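Local coordinates for aminoglycoside acetyltransferase meta-AAC0020 (Uncultured bacterium, PDB 5F48), which transfers an acetyl group from acetyl-coenzyme A to aminoglycoside antibiotics, as a member of the GNAT acetyltransferase family, at the interface of chains A and B. Coordinates in Å, arbitrary orientation; residue numbers count along the deposited sequence, not the author numbering. Chains: chain A/B, aminoglycoside acetyltransferase meta-AAC0020.

Contacts 1 and 2 lie about 18 Å apart, measured between the centres of their C-alpha atoms, along the pairing of strand 122-128 of chain A with strand 145-155 of chain B. Contact 1 is the pairing itself, joined near the two-fold axis by B:Gln126 from strand 122-128 of chain B. Contact 2 takes the start of the same A strand, the residues before it and helix 103-117, where the tail directly after strand 145-155 of chain B settles. The two-fold repeats both with the chains exchanged, so strand 145-155 of each chain pairs with strand 122-128 of the other, which suggests a strand-exchanged dimer.

Contact 1: the interface of chains A and B. Residues chain A 125-128; chain B 126, 149-151.
A:Ala127 and B:Val150 pair as neighbours in an antiparallel ladder: A:Ala127 N gives a hydrogen bond to B:Val150 O at 3.0 Å, B:Val150 N gives one back to A:Ala127 O at 2.9 Å, and A:Gln126 and A:Asp128 extend the ladder opposite B:His151 and B:Val149. The side chains of A:Gln126 and B:Gln126 reach towards each other from opposite directions, across the two-fold, and their amides bond reciprocally, N-H to carbonyl in both directions. A:Gln126 NE2 donates to B:Gln126 OE1 at 2.6 Å, and B:Gln126 NE2 donates to A:Gln126 OE1 at 2.8 Å. The amide planes are only 9° apart, and each carbonyl oxygen is met in its plane, on a lone pair. Both glutamine side chains run extended beyond CG, which carries the amides to the axis.

The amide nitrogen of A:Gln126 has a second acceptor: its NE2 donates to B:His151 ND1 at 2.9 Å in a nearly straight bond. This partner also lies in the glutamine amide plane, while the imidazole stands almost upright to it, 82° away. B:His151 turns CG away from its own backbone nitrogen (chi1 170°), which presents ND1 to the amide, with A:Gln126 NE2 a little out of the ring plane. Two bonds thus grip NE2 and should fix which way round the amide sits; accepting at ND1 suggests that this nitrogen carries no proton. Nearer the backbone, A:Gln126 CB packs on B:Val149 CG1 at 3.6 Å, so the aliphatic stem is held too. A leucine in place of A:Gln126 would probably leave both B:Gln126 and B:His151 ND1 without their amide partner, and the imidazole freer to turn.

If this assembly is the biological dimer, the ladder probably lets strand 145-155 of one subunit extend its neighbour's sheet, while the glutamine pair pins the two subunits together at the symmetry axis.

Contact 2: the interface of chains A and B. Residues chain A 112, 115-116, 120-123; chain B 156-157.
B:Leu156 pushes its isobutyl group into chain A between helix 103-117 and the residues leading into strand 122-128, parts of the GNAT fold of this acetyltransferase. Its two methyls divide the work. B:Leu156 CD1 lies against the helix backbone at A:Tyr115 and A:Thr116, 3.5 Å from A:Thr116 N, and meets the CB atoms of A:Tyr115 and A:Phe120 and the methyl A:Val123 CG2. B:Leu156 CD2 lies beside A:Thr116 OG1 at 3.5 Å, with A:Asn112 O next. The leucine has CG anti to its carbonyl carbon (chi1 -60°) and CD1 continuing the chain outward (chi2 -175°), which drives that methyl between helix and strand.

The rings of A:Tyr115 and A:Phe120 point away from the leucine and pack on each other: A:Tyr115 sets its CD1 edge over the centre of the A:Phe120 ring, 3.3 Å above its plane, so the two side chains brace each other while their CB atoms touch the leucine. A:Thr116 crosses B:Leu156 at a slant. Its hydroxyl, A:Thr116 OG1, donates to the helix carbonyl A:Asn112 O at 2.6 Å, from above the carbonyl plane, which fixes the side chain's rotation.

The backbone holds the leucine in register: B:Leu156 N donates to A:Glu121 O at 3.0 Å, with the donor tilted 25° from the carbonyl plane. Water 1 joins that same oxygen to B:Leu156 O, and water 2 links A:Thr116 OG1 to the backbone nitrogen of the C-terminal residue, B:Lys157.

Contact 1: the interface of chains A and B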
# COMPACT_ATOMS: atom_id res chain seq x y z
N VAL A 125 -0.29 -1.58 -9.08
CA VAL A 125 -0.77 -2.93 -8.81
C VAL A 125 0.41 -3.87 -8.97
O VAL A 125 1.37 -3.55 -9.68
CB VAL A 125 -1.94 -3.32 -9.76
CG1 VAL A 125 -1.45 -3.45 -11.19
CG2 VAL A 125 -2.59 -4.61 -9.30
N GLN A 126 0.36 -5.03 -8.31
CA GLN A 126 1.50 -5.93 -8.31
C GLN A 126 1.11 -7.37 -8.52
O GLN A 126 -0.02 -7.77 -8.24
CB GLN A 126 2.26 -5.79 -7.00
CG GLN A 126 2.67 -4.35 -6.72
CD GLN A 126 3.55 -4.22 -5.50
OE1 GLN A 126 3.46 -5.02 -4.58
NE2 GLN A 126 4.43 -3.23 -5.51
N ALA A 127 2.04 -8.16 -9.02
CA ALA A 127 1.83 -9.59 -9.21
C ALA A 127 3.08 -10.35 -8.81
O ALA A 127 4.17 -9.83 -8.94
CB ALA A 127 1.45 -9.89 -10.66
N ASP A 128 2.94 -11.58 -8.33
CA ASP A 128 4.11 -12.39 -8.03
C ASP A 128 4.83 -12.75 -9.32
O ASP A 128 4.19 -13.01 -10.34
CB ASP A 128 3.72 -13.66 -7.25
CG ASP A 128 3.15 -13.35 -5.88
OD1 ASP A 128 3.39 -12.25 -5.34
OD2 ASP A 128 2.45 -14.22 -5.32
N GLN B 126 9.11 -2.71 0.48
CA GLN B 126 9.61 -3.15 -0.81
C GLN B 126 10.86 -2.39 -1.21
O GLN B 126 11.14 -1.29 -0.71
CB GLN B 126 8.53 -3.00 -1.87
CG GLN B 126 7.16 -3.55 -1.42
CD GLN B 126 6.18 -3.73 -2.58
OE1 GLN B 126 6.10 -2.89 -3.48
NE2 GLN B 126 5.46 -4.84 -2.57
N VAL B 149 8.45 -9.80 -6.95
CA VAL B 149 7.18 -9.23 -7.39
C VAL B 149 7.45 -8.34 -8.60
O VAL B 149 8.55 -7.78 -8.73
CB VAL B 149 6.53 -8.41 -6.24
CG1 VAL B 149 5.46 -7.47 -6.74
CG2 VAL B 149 5.98 -9.35 -5.17
N VAL B 150 6.48 -8.25 -9.51
CA VAL B 150 6.53 -7.26 -10.57
C VAL B 150 5.53 -6.15 -10.25
O VAL B 150 4.35 -6.42 -9.91
CB VAL B 150 6.21 -7.88 -11.95
CG1 VAL B 150 6.34 -6.85 -13.04
CG2 VAL B 150 7.14 -9.04 -12.20
N HIS B 151 5.99 -4.92 -10.35
CA HIS B 151 5.21 -3.75 -9.99
C HIS B 151 4.80 -2.98 -11.23
O HIS B 151 5.66 -2.51 -11.99
CB HIS B 151 6.04 -2.87 -9.04
CG HIS B 151 5.46 -1.52 -8.76
ND1 HIS B 151 4.57 -1.29 -7.73
CD2 HIS B 151 5.69 -0.31 -9.33
CE1 HIS B 151 4.26 -0.01 -7.69
NE2 HIS B 151 4.92 0.61 -8.65

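Contact 2: the interface of chains A and B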
# COMPACT_ATOMS: atom_id res chain seq x y z
N ASN A 112 -9.21 2.81 -13.11
CA ASN A 112 -8.34 3.92 -13.48
C ASN A 112 -9.14 5.15 -13.90
O ASN A 112 -8.74 6.29 -13.64
CB ASN A 112 -7.37 3.50 -14.59
CG ASN A 112 -6.29 2.56 -14.09
OD1 ASN A 112 -6.08 2.43 -12.87
ND2 ASN A 112 -5.60 1.87 -15.02
N TYR A 115 -10.27 6.92 -10.51
CA TYR A 115 -9.20 7.67 -9.89
C TYR A 115 -8.70 8.82 -10.78
O TYR A 115 -8.22 9.83 -10.28
CB TYR A 115 -8.07 6.73 -9.50
CG TYR A 115 -8.44 5.84 -8.31
CD1 TYR A 115 -8.74 6.40 -7.07
CD2 TYR A 115 -8.50 4.45 -8.43
CE1 TYR A 115 -9.07 5.62 -5.98
CE2 TYR A 115 -8.84 3.65 -7.33
CZ TYR A 115 -9.12 4.25 -6.11
OH TYR A 115 -9.44 3.50 -5.00
N THR A 116 -8.85 8.68 -12.09
CA THR A 116 -8.57 9.80 -13.00
C THR A 116 -9.52 10.97 -12.73
O THR A 116 -9.08 12.12 -12.62
CB THR A 116 -8.70 9.38 -14.49
OG1 THR A 116 -7.68 8.41 -14.81
CG2 THR A 116 -8.55 10.58 -15.42
N PHE A 120 -6.29 11.67 -9.16
CA PHE A 120 -5.15 10.97 -8.58
C PHE A 120 -3.92 11.05 -9.49
O PHE A 120 -4.05 11.27 -10.69
CB PHE A 120 -5.51 9.50 -8.32
CG PHE A 120 -6.23 9.27 -7.03
CD1 PHE A 120 -7.28 10.09 -6.65
CD2 PHE A 120 -5.89 8.21 -6.21
CE1 PHE A 120 -7.96 9.86 -5.46
CE2 PHE A 120 -6.57 7.97 -5.01
CZ PHE A 120 -7.59 8.79 -4.65
N GLU A 121 -2.74 10.87 -8.92
CA GLU A 121 -1.52 10.92 -9.73
C GLU A 121 -1.34 9.63 -10.51
O GLU A 121 -1.10 9.65 -11.71
CB GLU A 121 -0.28 11.17 -8.85
CG GLU A 121 1.01 11.07 -9.63
CD GLU A 121 2.25 11.23 -8.76
OE1 GLU A 121 3.26 10.54 -9.05
OE2 GLU A 121 2.24 12.05 -7.82
N GLU A 122 -1.47 8.50 -9.81
CA GLU A 122 -1.28 7.21 -10.46
C GLU A 122 -1.94 6.08 -9.69
O GLU A 122 -2.31 6.20 -8.52
CB GLU A 122 0.22 6.90 -10.66
CG GLU A 122 0.89 6.22 -9.49
CD GLU A 122 2.30 5.71 -9.78
OE1 GLU A 122 2.99 6.24 -10.68
OE2 GLU A 122 2.73 4.75 -9.11
N VAL A 123 -2.10 4.97 -10.39
CA VAL A 123 -2.60 3.74 -9.80
C VAL A 123 -1.53 2.70 -9.99
O VAL A 123 -0.92 2.65 -11.05
CB VAL A 123 -3.91 3.29 -10.44
CG1 VAL A 123 -4.41 2.00 -9.79
CG2 VAL A 123 -4.97 4.40 -10.36
N LEU B 156 -1.80 8.62 -14.46
CA LEU B 156 -3.12 9.09 -14.87
C LEU B 156 -3.01 10.43 -15.57
O LEU B 156 -2.07 11.18 -15.33
CB LEU B 156 -4.06 9.20 -13.67
CG LEU B 156 -4.32 7.89 -12.92
CD1 LEU B 156 -5.37 8.09 -11.84
CD2 LEU B 156 -4.76 6.78 -13.89
N LYS B 157 -3.98 10.71 -16.44
CA LYS B 157 -4.03 11.98 -17.15
C LYS B 157 -4.59 13.09 -16.25
O LYS B 157 -4.49 14.27 -16.57
CB LYS B 157 -4.87 11.87 -18.42
CG LYS B 157 -4.64 10.60 -19.23
CD LYS B 157 -3.27 10.53 -19.86
CE LYS B 157 -3.14 9.25 -20.69
NZ LYS B 157 -1.79 9.06 -21.28
OXT LYS B 157 -5.18 12.83 -15.19
O HOH W 1 -0.38 11.69 -13.37
O HOH W 2 -5.78 8.61 -16.95